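Local coordinates for protein putative aminopeptidase (Leishmania major, PDB 5NTH) that probably acts as a manganese-dependent leucyl aminopeptidase of the M17 family, removing residues from the N-termini of peptides, and binds the inhibitor actinonin, at residues V245-I250 with V277-R282; A294-G299 with D411-M416; G327-F332 with V354-A359; E390-L395 with T418-Q423; G398-T403 with H499-F504. One frame throughout, in Å; residues are numbered along the deposited sequence.

How the contacts relate
Contacts 1, 2 and 3 share the central mixed sheet of the catalytic domain: strand 349-361 of contact 3 lies between strand 275-282 of contact 1 and strand 291-300 of contact 2. Contacts 2 and 3 have centres about 8 Å apart, and contact 3 is nested within the chain loop that contact 2 closes. Helix 391-404 enters contact 4 with its first turn and contact 5 further along, the two centres lying about 18 Å apart. The active site is shared by contacts 2 and 4, where Lys298, Glu390 and actinonin bind the same manganese ion. Contact 1, with its centre about 24 Å from that of contact 4, is remote from the metals.

Contact 1: V245-I250 with V277-R282; sequences VDMTVI and VTLRYR
Asp246 and Arg280 face each other as an antiparallel hydrogen-bonded pair and add a salt bridge on the same face of the sheet, with Asp246 OD2 3.3 Å from Arg280 NH1. The two side chains run side by side in the same direction, their carboxylate and guanidinium planes 39° apart, and the salt bridge joins one oxygen to one nitrogen. Arg280 reaches this place with CG between its backbone N and carbonyl carbon (chi1 59°) and a bend further out at chi3. Between the backbones, Arg280 N donates to Asp246 O over 3.0 Å, and the return bond from Asp246 N to Arg280 O is more bent. Thr248 and Thr278 form the next such pair, Thr248 N lying 2.8 Å from Thr278 O. This is the border of the mixed sheet of the catalytic domain, where 246-251 is one of the two outermost strands within the chain and 275-282 its antiparallel neighbour. On the other face Met247 CG lies 4.0 Å from Leu279 CD1, and Val249 CG2 meets Val277 CG1 alongside. At the start of the ladder Val245 CG1 touches Tyr281 CD1 at 3.8 Å, the side chains crossing at about a right angle. A water donates to Thr248 O and also bonds Thr278 OG1, which is held in addition by Thr355 OG1. Helix 229-243 packs on the face of Met247 and Leu279 through Ala240.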
# COMPACT_ATOMS: atom_id res chain seq x y z
N VAL A 245 21.64 15.41 -44.92
CA VAL A 245 22.44 14.38 -44.22
C VAL A 245 21.92 12.99 -44.55
O VAL A 245 20.80 12.84 -45.05
CB VAL A 245 22.46 14.58 -42.67
CG1 VAL A 245 22.74 16.05 -42.32
CG2 VAL A 245 21.16 14.15 -41.99
N ASP A 246 22.73 11.97 -44.27
CA ASP A 246 22.31 10.60 -44.52
C ASP A 246 21.36 10.19 -43.38
O ASP A 246 21.50 10.66 -42.25
CB ASP A 246 23.50 9.61 -44.69
CG ASP A 246 24.54 10.06 -45.76
OD1 ASP A 246 24.16 10.72 -46.77
OD2 ASP A 246 25.75 9.74 -45.60
N MET A 247 20.39 9.36 -43.70
CA MET A 247 19.43 8.88 -42.73
C MET A 247 19.28 7.38 -42.91
O MET A 247 19.11 6.89 -44.02
CB MET A 247 18.08 9.56 -42.93
CG MET A 247 17.12 9.32 -41.78
SD MET A 247 15.52 10.13 -41.94
CE MET A 247 14.76 9.22 -43.30
N THR A 248 19.32 6.65 -41.80
CA THR A 248 19.00 5.22 -41.79
C THR A 248 17.85 4.97 -40.82
O THR A 248 17.92 5.38 -39.66
CB THR A 248 20.22 4.38 -41.37
OG1 THR A 248 21.30 4.64 -42.28
CG2 THR A 248 19.86 2.87 -41.34
N VAL A 249 16.79 4.33 -41.31
CA VAL A 249 15.62 4.01 -40.48
C VAL A 249 15.42 2.52 -40.52
O VAL A 249 15.30 1.96 -41.60
CB VAL A 249 14.33 4.64 -41.05
CG1 VAL A 249 13.13 4.28 -40.19
CG2 VAL A 249 14.47 6.15 -41.15
N ILE A 250 15.33 1.87 -39.37
CA ILE A 250 14.85 0.48 -39.33
C ILE A 250 13.51 0.50 -38.62
O ILE A 250 13.44 1.00 -37.51
CB ILE A 250 15.87 -0.47 -38.66
CG1 ILE A 250 17.24 -0.36 -39.37
CG2 ILE A 250 15.37 -1.93 -38.69
CD1 ILE A 250 18.41 -0.81 -38.55
N VAL A 277 16.02 5.24 -35.74
CA VAL A 277 16.22 6.28 -36.71
C VAL A 277 17.57 6.89 -36.39
O VAL A 277 17.80 7.31 -35.24
CB VAL A 277 15.14 7.35 -36.61
CG1 VAL A 277 15.31 8.38 -37.73
CG2 VAL A 277 13.76 6.73 -36.65
N THR A 278 18.45 6.94 -37.40
CA THR A 278 19.76 7.50 -37.24
C THR A 278 20.04 8.51 -38.34
O THR A 278 19.87 8.20 -39.52
CB THR A 278 20.86 6.45 -37.27
OG1 THR A 278 20.75 5.61 -36.12
CG2 THR A 278 22.24 7.14 -37.27
N LEU A 279 20.47 9.70 -37.93
CA LEU A 279 20.91 10.76 -38.82
C LEU A 279 22.39 10.89 -38.62
O LEU A 279 22.87 10.80 -37.48
CB LEU A 279 20.24 12.09 -38.48
CG LEU A 279 18.83 12.28 -39.03
CD1 LEU A 279 17.86 11.30 -38.41
CD2 LEU A 279 18.34 13.71 -38.85
N ARG A 280 23.12 11.12 -39.71
CA ARG A 280 24.58 11.29 -39.62
C ARG A 280 25.14 12.22 -40.71
O ARG A 280 24.70 12.16 -41.87
CB ARG A 280 25.27 9.93 -39.69
CG ARG A 280 24.94 9.16 -40.97
CD ARG A 280 25.93 8.04 -41.25
NE ARG A 280 27.34 8.46 -41.07
CZ ARG A 280 28.23 8.74 -42.02
NH1 ARG A 280 27.93 8.67 -43.31
NH2 ARG A 280 29.46 9.10 -41.66
N TYR A 281 26.11 13.04 -40.31
CA TYR A 281 26.80 13.98 -41.19
C TYR A 281 28.29 13.70 -41.13
O TYR A 281 28.84 13.57 -40.02
CB TYR A 281 26.58 15.41 -40.73
CG TYR A 281 26.97 16.52 -41.69
CD1 TYR A 281 26.47 16.57 -42.99
CD2 TYR A 281 27.78 17.57 -41.27
CE1 TYR A 281 26.79 17.63 -43.86
CE2 TYR A 281 28.13 18.64 -42.11
CZ TYR A 281 27.64 18.67 -43.42
OH TYR A 281 27.98 19.74 -44.26
N ARG A 282 28.91 13.56 -42.32
CA ARG A 282 30.35 13.74 -42.48
C ARG A 282 30.62 15.21 -42.72
O ARG A 282 30.07 15.83 -43.64
CB ARG A 282 30.94 12.93 -43.64
CG ARG A 282 32.49 13.05 -43.78
CD ARG A 282 33.11 12.09 -44.81
NE ARG A 282 32.30 10.85 -44.78
CZ ARG A 282 32.65 9.66 -44.27
NH1 ARG A 282 31.73 8.68 -44.29
NH2 ARG A 282 33.88 9.40 -43.79
O HOH W 1 18.94 3.39 -37.47

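Contact 2: A294-G299 with D411-M416; sequences AMVGKG and DVLIDM. With MN (manganese (II) ion), chain C.
Met295 and Ile414 lie side by side on one face of two parallel neighbours in the central sheet, with Met295 CG 4.0 Å from Ile414 CB and almost as near to CD1. Helix 528-536 covers this face, bringing Val531 to Met295 and Phe534 to Ile414. The opposite face is lined by Val296, whose CG2 meets Leu413 CD2 at 4.2 Å, and by Ala294 CB near Leu413 CD1; Val399 of helix 391-404 packs on Leu413 here. Asp415 also points to this face. Its CG is anti to the backbone N (chi1 -163°), which sets OD1 against Val296 CB at 3.7 Å, while OD2 is hydrogen-bonded to His510 ND1. The backbones are joined by five bonds that alternate in direction, among them Val296 N to Ile414 O and Met416 N to Val296 O, each 2.8 Å. Gly297 adds a close CA-H...O contact, its CA 3.1 Å from Met416 O. The last rung is Lys298 N to Met416 O. From there the lysine side chain leaves the sheet, extended beyond CG, and enters the active site, where Asp321 and Glu390 share its metal: Lys298 NZ binds the manganese ion at 2.0 Å.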
# COMPACT_ATOMS: atom_id res chain seq x y z
N ALA A 294 29.18 9.45 -31.93
CA ALA A 294 27.85 8.90 -32.04
C ALA A 294 27.08 9.30 -30.81
O ALA A 294 27.62 9.37 -29.70
CB ALA A 294 27.90 7.41 -32.18
N MET A 295 25.81 9.59 -31.02
CA MET A 295 24.91 9.95 -29.95
C MET A 295 23.69 9.02 -29.98
O MET A 295 23.28 8.57 -31.04
CB MET A 295 24.51 11.41 -30.10
CG MET A 295 25.61 12.38 -29.71
SD MET A 295 25.06 14.12 -29.69
CE MET A 295 24.34 14.31 -31.32
N VAL A 296 23.13 8.71 -28.81
CA VAL A 296 21.96 7.81 -28.72
C VAL A 296 21.01 8.27 -27.63
O VAL A 296 21.42 8.60 -26.52
CB VAL A 296 22.37 6.36 -28.40
CG1 VAL A 296 21.18 5.42 -28.50
CG2 VAL A 296 23.46 5.88 -29.35
N GLY A 297 19.72 8.25 -27.94
CA GLY A 297 18.71 8.74 -27.02
C GLY A 297 17.48 7.90 -26.92
O GLY A 297 17.01 7.34 -27.93
N LYS A 298 16.95 7.82 -25.70
CA LYS A 298 15.71 7.11 -25.41
C LYS A 298 14.55 7.92 -25.97
O LYS A 298 14.25 9.01 -25.46
CB LYS A 298 15.57 6.88 -23.89
CG LYS A 298 14.26 6.23 -23.41
CD LYS A 298 14.29 5.97 -21.90
CE LYS A 298 12.91 6.03 -21.25
NZ LYS A 298 12.72 5.25 -19.99
N GLY A 299 13.92 7.40 -27.02
CA GLY A 299 12.70 7.95 -27.59
C GLY A 299 11.43 7.16 -27.22
O GLY A 299 10.65 6.77 -28.10
N ASP A 411 34.44 7.29 -31.86
CA ASP A 411 35.44 7.44 -30.81
C ASP A 411 34.87 7.90 -29.50
O ASP A 411 35.59 7.96 -28.49
CB ASP A 411 36.52 8.42 -31.25
CG ASP A 411 37.12 8.06 -32.60
OD1 ASP A 411 37.61 6.90 -32.76
OD2 ASP A 411 37.07 8.96 -33.49
N VAL A 412 33.59 8.24 -29.49
CA VAL A 412 32.90 8.52 -28.22
C VAL A 412 31.41 8.32 -28.41
O VAL A 412 30.86 8.67 -29.43
CB VAL A 412 33.29 9.92 -27.68
CG1 VAL A 412 33.25 10.93 -28.79
CG2 VAL A 412 32.43 10.38 -26.51
N LEU A 413 30.80 7.67 -27.43
CA LEU A 413 29.38 7.44 -27.45
C LEU A 413 28.68 8.14 -26.30
O LEU A 413 28.97 7.88 -25.13
CB LEU A 413 29.06 5.96 -27.41
CG LEU A 413 27.61 5.80 -27.87
CD1 LEU A 413 27.50 4.71 -28.91
CD2 LEU A 413 26.67 5.61 -26.69
N ILE A 414 27.73 9.01 -26.67
CA ILE A 414 26.93 9.73 -25.69
C ILE A 414 25.53 9.17 -25.65
O ILE A 414 24.79 9.27 -26.63
CB ILE A 414 26.81 11.22 -26.02
CG1 ILE A 414 28.20 11.82 -26.22
CG2 ILE A 414 26.05 11.92 -24.90
CD1 ILE A 414 28.15 13.29 -26.56
N ASP A 415 25.17 8.63 -24.49
CA ASP A 415 23.87 8.00 -24.27
C ASP A 415 23.05 8.94 -23.40
O ASP A 415 23.50 9.36 -22.33
CB ASP A 415 24.07 6.64 -23.59
CG ASP A 415 22.84 5.73 -23.67
OD1 ASP A 415 22.34 5.49 -24.79
OD2 ASP A 415 22.38 5.21 -22.62
N MET A 416 21.87 9.29 -23.86
CA MET A 416 21.04 10.23 -23.12
C MET A 416 19.64 9.73 -23.03
O MET A 416 19.04 9.39 -24.04
CB MET A 416 21.06 11.63 -23.74
CG MET A 416 20.41 12.68 -22.87
SD MET A 416 20.34 14.29 -23.65
CE MET A 416 22.03 14.84 -23.51
MN MN C . 10.82 5.03 -19.39

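Contact 3: G327-F332 with V354-A359; sequences GVFCAF and VTLCLA
Val354 packs into helix 323-341 through both of its methyl groups, in a helix-on-sheet contact of the alpha/beta catalytic domain. The helix segment 327-332 runs at 151° to strand segment 354-359, with 8.4 Å between their axes, and the gap is filled by side chains, with Val354 CG2 also resting against backbone atoms of the helix. The aromatic part is a CH-pi contact: Val354 CG1 sits over one face of the Phe332 ring, 3.8 Å from its centroid and 25° off the ring normal, displaced toward the CG side. The torsions suit this arrangement: Val354 places CG1 between its backbone N and carbonyl carbon (chi1 55°), and Phe332 has CG anti to its own N. The aliphatic part begins at the other branch of the same valine, where Val354 CG2 meets Val328 CG2 at 3.6 Å. Val328 and Phe332, one helical turn apart, each take one methyl of the valine. Leu356, two residues along the strand and pointing to the same side, extends the packing toward Phe329. Leu279 of strand 275-282 joins this layer by touching Phe332 and Val354, and Ala236 of helix 229-243 packs on Phe329. No hydrogen bond links the two segments, although strand 354-359 is bonded on both edges to its neighbours in the sheet. The leucine divides its methyls between two parts of Phe329: Leu356 CD2 lies 4.0 Å from Phe329 CB, and Leu356 CD1 lies 4.0 Å from Phe329 CD1.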
# COMPACT_ATOMS: atom_id res chain seq x y z
N GLY A 327 16.70 15.85 -26.71
CA GLY A 327 17.95 16.52 -26.36
C GLY A 327 19.05 16.29 -27.39
O GLY A 327 19.52 17.24 -28.02
N VAL A 328 19.42 15.02 -27.61
CA VAL A 328 20.44 14.68 -28.62
C VAL A 328 20.00 14.94 -30.06
O VAL A 328 20.82 15.27 -30.88
CB VAL A 328 20.97 13.23 -28.52
CG1 VAL A 328 21.52 12.92 -27.13
CG2 VAL A 328 19.91 12.22 -28.92
N PHE A 329 18.73 14.74 -30.41
CA PHE A 329 18.26 15.05 -31.76
C PHE A 329 18.44 16.52 -32.08
O PHE A 329 18.99 16.88 -33.11
CB PHE A 329 16.79 14.73 -31.91
CG PHE A 329 16.19 15.12 -33.24
CD1 PHE A 329 16.66 14.59 -34.42
CD2 PHE A 329 15.06 15.96 -33.29
CE1 PHE A 329 16.04 14.92 -35.63
CE2 PHE A 329 14.45 16.30 -34.50
CZ PHE A 329 14.94 15.77 -35.68
N CYS A 330 17.96 17.38 -31.19
CA CYS A 330 18.04 18.82 -31.40
C CYS A 330 19.48 19.34 -31.23
O CYS A 330 19.83 20.33 -31.85
CB CYS A 330 17.11 19.58 -30.46
SG CYS A 330 15.37 19.24 -30.67
N ALA A 331 20.29 18.73 -30.38
CA ALA A 331 21.73 19.01 -30.37
C ALA A 331 22.37 18.69 -31.71
O ALA A 331 23.11 19.53 -32.26
CB ALA A 331 22.44 18.26 -29.28
N PHE A 332 22.10 17.52 -32.27
CA PHE A 332 22.56 17.23 -33.66
C PHE A 332 22.26 18.37 -34.66
O PHE A 332 23.13 18.76 -35.43
CB PHE A 332 21.94 15.94 -34.16
CG PHE A 332 22.28 15.59 -35.58
CD1 PHE A 332 23.46 14.94 -35.89
CD2 PHE A 332 21.38 15.83 -36.60
CE1 PHE A 332 23.75 14.57 -37.20
CE2 PHE A 332 21.65 15.46 -37.90
CZ PHE A 332 22.85 14.84 -38.21
N VAL A 354 23.36 10.61 -34.92
CA VAL A 354 22.39 10.59 -33.81
C VAL A 354 21.40 9.49 -34.06
O VAL A 354 20.86 9.40 -35.15
CB VAL A 354 21.67 11.95 -33.56
CG1 VAL A 354 20.97 12.49 -34.81
CG2 VAL A 354 20.69 11.82 -32.39
N THR A 355 21.20 8.65 -33.04
CA THR A 355 20.31 7.50 -33.14
C THR A 355 19.12 7.66 -32.18
O THR A 355 19.27 7.77 -30.97
CB THR A 355 21.07 6.19 -32.88
OG1 THR A 355 22.03 6.00 -33.92
CG2 THR A 355 20.12 5.00 -32.89
N LEU A 356 17.93 7.68 -32.75
CA LEU A 356 16.72 7.77 -31.96
C LEU A 356 16.12 6.42 -31.75
O LEU A 356 15.74 5.74 -32.72
CB LEU A 356 15.72 8.66 -32.66
CG LEU A 356 16.35 10.00 -33.00
CD1 LEU A 356 15.37 10.83 -33.81
CD2 LEU A 356 16.74 10.71 -31.71
N CYS A 357 16.01 6.02 -30.48
CA CYS A 357 15.41 4.73 -30.17
C CYS A 357 13.94 4.89 -29.91
O CYS A 357 13.55 5.10 -28.77
CB CYS A 357 16.09 4.13 -28.96
SG CYS A 357 17.87 4.03 -29.13
N LEU A 358 13.12 4.76 -30.95
CA LEU A 358 11.69 5.12 -30.89
C LEU A 358 10.79 3.95 -30.62
O LEU A 358 10.95 2.93 -31.27
CB LEU A 358 11.23 5.74 -32.19
CG LEU A 358 12.05 6.95 -32.62
CD1 LEU A 358 11.43 7.55 -33.86
CD2 LEU A 358 12.12 7.98 -31.51
N ALA A 359 9.82 4.15 -29.72
CA ALA A 359 8.84 3.13 -29.32
C ALA A 359 7.91 3.68 -28.27
O ALA A 359 8.31 4.54 -27.50
CB ALA A 359 9.55 1.93 -28.73

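Contact 4: E390-L395 with T418-Q423; sequences EGRIVL and TLTGAQ. With MN (manganese (II) ion), chain C; MN (manganese (II) ion), chain D; BB2 (actinonin), chain E; BCT (bicarbonate ion), chain B.
Leu419 CD1 packs tightly on the first turn of helix 391-404, 3.7 Å from Gly391 CA and 3.5 Å from Arg392 N. The packing is looser one turn further on, where Leu395 CD1 approaches the same Leu419 CD1 only to 4.2 Å. Arg392 NH1 makes a single crosswise touch on Thr420 CG2, and a bicarbonate, its position less certain, lies at the guanidinium edge. Actinonin occupies the pocket of this M17 dinuclear site. Its N1 donates to Leu419 O over 2.9 Å, nearly straight at 171°, and Gly421 N donates to its O13 at 3.1 Å. Thr420 OG1, bonded to Asp512, also caps the following helix by accepting from Gln423 N. Glu390 bridges the two manganese ions, each carboxylate oxygen binding one at 1.9 Å, and actinonin O2 bridges the same pair. With O4 on one of these ions, the hydroxamate chelates that metal while Leu419 O and Gly421 N help to orient the inhibitor, together with Lys310, consistent with inhibition by occupation of the metal centre.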
# COMPACT_ATOMS: atom_id res chain seq x y z
N GLU A 390 12.22 -0.42 -19.65
CA GLU A 390 12.21 -0.52 -21.10
C GLU A 390 13.30 0.34 -21.78
O GLU A 390 13.64 0.13 -22.93
CB GLU A 390 10.81 -0.10 -21.57
CG GLU A 390 10.56 1.41 -21.73
CD GLU A 390 10.63 2.26 -20.44
OE1 GLU A 390 10.44 1.73 -19.31
OE2 GLU A 390 10.86 3.51 -20.55
N GLY A 391 13.78 1.36 -21.06
CA GLY A 391 14.76 2.31 -21.61
C GLY A 391 16.09 1.65 -21.89
O GLY A 391 16.56 1.69 -23.01
N ARG A 392 16.68 1.06 -20.86
CA ARG A 392 17.78 0.10 -20.96
C ARG A 392 17.79 -0.73 -22.24
O ARG A 392 18.82 -0.88 -22.88
CB ARG A 392 17.59 -0.95 -19.86
CG ARG A 392 18.08 -0.57 -18.50
CD ARG A 392 17.40 -1.39 -17.44
NE ARG A 392 17.03 -0.43 -16.42
CZ ARG A 392 17.52 -0.35 -15.18
NH1 ARG A 392 17.10 0.64 -14.39
NH2 ARG A 392 18.39 -1.25 -14.69
N ILE A 393 16.63 -1.32 -22.54
CA ILE A 393 16.52 -2.32 -23.56
C ILE A 393 16.60 -1.72 -24.93
O ILE A 393 17.38 -2.15 -25.75
CB ILE A 393 15.24 -3.11 -23.46
CG1 ILE A 393 15.31 -4.04 -22.24
CG2 ILE A 393 15.06 -3.93 -24.72
CD1 ILE A 393 14.04 -4.79 -21.92
N VAL A 394 15.75 -0.76 -25.21
CA VAL A 394 15.74 -0.15 -26.53
C VAL A 394 17.08 0.52 -26.80
O VAL A 394 17.54 0.54 -27.92
CB VAL A 394 14.62 0.90 -26.69
CG1 VAL A 394 13.25 0.35 -26.31
CG2 VAL A 394 14.94 2.14 -25.87
N LEU A 395 17.68 1.08 -25.75
CA LEU A 395 18.93 1.80 -25.88
C LEU A 395 20.07 0.84 -26.13
O LEU A 395 21.03 1.18 -26.80
CB LEU A 395 19.25 2.56 -24.61
CG LEU A 395 18.57 3.88 -24.32
CD1 LEU A 395 19.02 4.35 -22.95
CD2 LEU A 395 18.88 4.92 -25.39
N THR A 418 15.90 9.66 -20.21
CA THR A 418 15.10 9.84 -18.98
C THR A 418 14.93 8.45 -18.39
O THR A 418 13.93 7.78 -18.63
CB THR A 418 13.70 10.44 -19.26
OG1 THR A 418 13.07 9.70 -20.29
CG2 THR A 418 13.80 11.88 -19.72
N LEU A 419 15.91 7.98 -17.67
CA LEU A 419 15.99 6.55 -17.52
C LEU A 419 15.31 6.05 -16.27
O LEU A 419 14.55 5.09 -16.36
CB LEU A 419 17.43 6.06 -17.62
CG LEU A 419 17.47 4.56 -17.96
CD1 LEU A 419 16.84 4.25 -19.32
CD2 LEU A 419 18.90 4.05 -17.95
N THR A 420 15.57 6.69 -15.12
CA THR A 420 15.25 6.13 -13.80
C THR A 420 14.86 7.19 -12.79
O THR A 420 15.37 8.31 -12.83
CB THR A 420 16.47 5.35 -13.16
OG1 THR A 420 17.56 6.24 -12.87
CG2 THR A 420 16.96 4.20 -14.06
N GLY A 421 14.02 6.81 -11.84
CA GLY A 421 13.76 7.60 -10.64
C GLY A 421 14.89 7.58 -9.62
O GLY A 421 14.98 8.47 -8.76
N ALA A 422 15.75 6.57 -9.69
CA ALA A 422 16.90 6.51 -8.81
C ALA A 422 17.78 7.74 -9.02
O ALA A 422 18.35 8.31 -8.06
CB ALA A 422 17.67 5.23 -9.08
N GLN A 423 17.84 8.17 -10.28
CA GLN A 423 18.49 9.42 -10.64
C GLN A 423 18.11 10.56 -9.72
O GLN A 423 19.00 11.22 -9.20
CB GLN A 423 18.16 9.78 -12.08
CG GLN A 423 18.85 11.04 -12.60
CD GLN A 423 17.97 12.28 -12.49
OE1 GLN A 423 16.92 12.39 -13.15
NE2 GLN A 423 18.37 13.22 -11.63
MN MN C . 10.82 5.03 -19.39
MN MN D . 9.79 2.60 -17.74
C5 BB2 E . 11.69 4.46 -14.31
C3 BB2 E . 11.15 4.05 -15.65
O4 BB2 E . 10.00 3.72 -15.71
N1 BB2 E . 11.90 4.11 -16.75
O2 BB2 E . 11.33 3.76 -17.99
C6 BB2 E . 11.68 3.25 -13.38
C12 BB2 E . 11.62 3.76 -11.98
O13 BB2 E . 12.65 4.05 -11.43
C7 BB2 E . 12.94 2.40 -13.64
C8 BB2 E . 13.10 1.21 -12.70
C9 BB2 E . 12.04 0.14 -12.94
C10 BB2 E . 11.31 -0.22 -11.66
C11 BB2 E . 12.19 -1.05 -10.74
N14 BB2 E . 10.44 3.90 -11.39
C15 BB2 E . 10.33 4.44 -10.03
C16 BB2 E . 9.09 5.35 -9.88
C18 BB2 E . 8.42 5.31 -8.50
C17 BB2 E . 9.45 6.81 -10.24
C19 BB2 E . 10.46 3.30 -9.05
O20 BB2 E . 11.55 3.20 -8.51
N21 BB2 E . 9.45 2.45 -8.76
C22 BB2 E . 9.40 1.77 -7.46
C23 BB2 E . 8.29 2.03 -9.56
C24 BB2 E . 7.26 1.47 -8.58
C25 BB2 E . 7.92 1.42 -7.22
C26 BB2 E . 10.26 0.50 -7.58
O27 BB2 E . 11.65 0.81 -7.73
C BCT B . 14.85 1.83 -17.61
O1 BCT B . 14.84 1.75 -18.84
O2 BCT B . 15.78 1.38 -16.92
O3 BCT B . 13.81 2.40 -17.04

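Contact 5: G398-T403 with H499-F504; sequences GVYYAT and HLSERF
Thr403 of helix 391-404 meets Ser501, Arg503 and Phe504 of the loop that follows helix 488-497. Its CB lies 3.8 Å from Phe504 CB. From there OG1 stands between the backbone N and the carbonyl carbon (chi1 58°), a position from which it donates to Val399 O at 2.8 Å and accepts from Ser501 N at 3.0 Å. The other branch, CG2, sits over one face of the Phe504 ring, 4.3 Å from its centroid, in a CH-pi contact. Thr403 O receives Arg503 NE at 2.9 Å, close to the guanidinium plane, while Arg503 NH2 bonds to Gln406 O. Ser501 OG accepts from Arg503 N in an ST turn, within the type I beta turn from Ser501 to Phe504. On the preceding turn of helix, Val399 CB meets Leu500 CD2 at 3.8 Å, and His499 O lies at the edge of the Tyr400 ring. Leu413 of strand 412-417 touches Val399, Thr403 and Phe504, so helix and loop pack together against the central sheet.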
# COMPACT_ATOMS: atom_id res chain seq x y z
N GLY A 398 20.17 0.44 -29.54
CA GLY A 398 20.58 1.71 -30.11
C GLY A 398 22.08 1.87 -30.14
O GLY A 398 22.66 2.28 -31.15
N VAL A 399 22.71 1.58 -29.01
CA VAL A 399 24.13 1.78 -28.93
C VAL A 399 24.85 0.74 -29.79
O VAL A 399 25.84 1.09 -30.45
CB VAL A 399 24.63 1.82 -27.49
CG1 VAL A 399 23.99 3.00 -26.76
CG2 VAL A 399 24.41 0.50 -26.75
N TYR A 400 24.33 -0.49 -29.87
CA TYR A 400 24.93 -1.48 -30.75
C TYR A 400 24.86 -1.01 -32.20
O TYR A 400 25.85 -1.00 -32.91
CB TYR A 400 24.33 -2.87 -30.61
CG TYR A 400 25.11 -3.84 -31.44
CD1 TYR A 400 26.28 -4.44 -30.95
CD2 TYR A 400 24.76 -4.06 -32.77
CE1 TYR A 400 27.05 -5.29 -31.76
CE2 TYR A 400 25.51 -4.91 -33.59
CZ TYR A 400 26.65 -5.52 -33.09
OH TYR A 400 27.38 -6.33 -33.91
N TYR A 401 23.69 -0.60 -32.66
CA TYR A 401 23.61 0.00 -34.00
C TYR A 401 24.66 1.08 -34.25
O TYR A 401 25.27 1.12 -35.30
CB TYR A 401 22.26 0.66 -34.26
CG TYR A 401 22.24 1.23 -35.65
CD1 TYR A 401 21.91 0.43 -36.72
CD2 TYR A 401 22.63 2.56 -35.92
CE1 TYR A 401 21.92 0.90 -38.02
CE2 TYR A 401 22.65 3.05 -37.23
CZ TYR A 401 22.28 2.20 -38.28
OH TYR A 401 22.29 2.60 -39.61
N ALA A 402 24.82 1.98 -33.30
CA ALA A 402 25.65 3.16 -33.50
C ALA A 402 27.11 2.79 -33.44
O ALA A 402 27.92 3.42 -34.13
CB ALA A 402 25.34 4.20 -32.46
N THR A 403 27.46 1.78 -32.65
CA THR A 403 28.86 1.36 -32.50
C THR A 403 29.28 0.24 -33.41
O THR A 403 30.46 0.11 -33.65
CB THR A 403 29.20 0.91 -31.08
OG1 THR A 403 28.35 -0.18 -30.67
CG2 THR A 403 29.07 2.06 -30.16
N HIS A 499 25.96 -3.56 -24.30
CA HIS A 499 25.53 -3.82 -25.68
C HIS A 499 26.37 -3.07 -26.70
O HIS A 499 26.07 -3.10 -27.88
CB HIS A 499 24.00 -3.61 -25.80
CG HIS A 499 23.24 -4.53 -24.89
ND1 HIS A 499 23.05 -5.87 -25.17
CD2 HIS A 499 22.77 -4.35 -23.63
CE1 HIS A 499 22.45 -6.45 -24.15
NE2 HIS A 499 22.28 -5.56 -23.19
N LEU A 500 27.44 -2.44 -26.22
CA LEU A 500 28.36 -1.75 -27.12
C LEU A 500 29.14 -2.81 -27.85
O LEU A 500 29.75 -3.67 -27.22
CB LEU A 500 29.36 -0.86 -26.39
CG LEU A 500 28.80 0.17 -25.42
CD1 LEU A 500 29.90 0.66 -24.50
CD2 LEU A 500 28.15 1.33 -26.15
N SER A 501 29.11 -2.72 -29.17
CA SER A 501 29.97 -3.52 -30.00
C SER A 501 31.42 -3.53 -29.50
O SER A 501 31.95 -2.52 -29.04
CB SER A 501 29.95 -3.01 -31.43
OG SER A 501 31.08 -3.50 -32.12
N GLU A 502 32.04 -4.70 -29.59
CA GLU A 502 33.41 -4.90 -29.11
C GLU A 502 34.42 -4.13 -29.94
O GLU A 502 35.48 -3.85 -29.47
CB GLU A 502 33.75 -6.39 -29.03
CG GLU A 502 33.00 -7.11 -27.90
CD GLU A 502 33.49 -8.54 -27.60
OE1 GLU A 502 34.74 -8.81 -27.69
OE2 GLU A 502 32.62 -9.40 -27.24
N ARG A 503 34.06 -3.73 -31.16
CA ARG A 503 34.94 -2.89 -31.98
C ARG A 503 35.08 -1.45 -31.47
O ARG A 503 36.00 -0.74 -31.85
CB ARG A 503 34.48 -2.90 -33.45
CG ARG A 503 33.44 -1.88 -33.84
CD ARG A 503 33.20 -1.95 -35.33
NE ARG A 503 32.12 -1.07 -35.78
CZ ARG A 503 31.70 -0.93 -37.04
NH1 ARG A 503 32.27 -1.61 -38.03
NH2 ARG A 503 30.68 -0.12 -37.34
N PHE A 504 34.15 -1.00 -30.64
CA PHE A 504 34.18 0.35 -30.11
C PHE A 504 35.04 0.36 -28.86
O PHE A 504 34.79 -0.40 -27.96
CB PHE A 504 32.77 0.81 -29.78
CG PHE A 504 32.72 2.03 -28.93
CD1 PHE A 504 33.01 3.26 -29.49
CD2 PHE A 504 32.40 1.95 -27.59
CE1 PHE A 504 32.99 4.41 -28.71
CE2 PHE A 504 32.36 3.08 -26.81
CZ PHE A 504 32.65 4.33 -27.37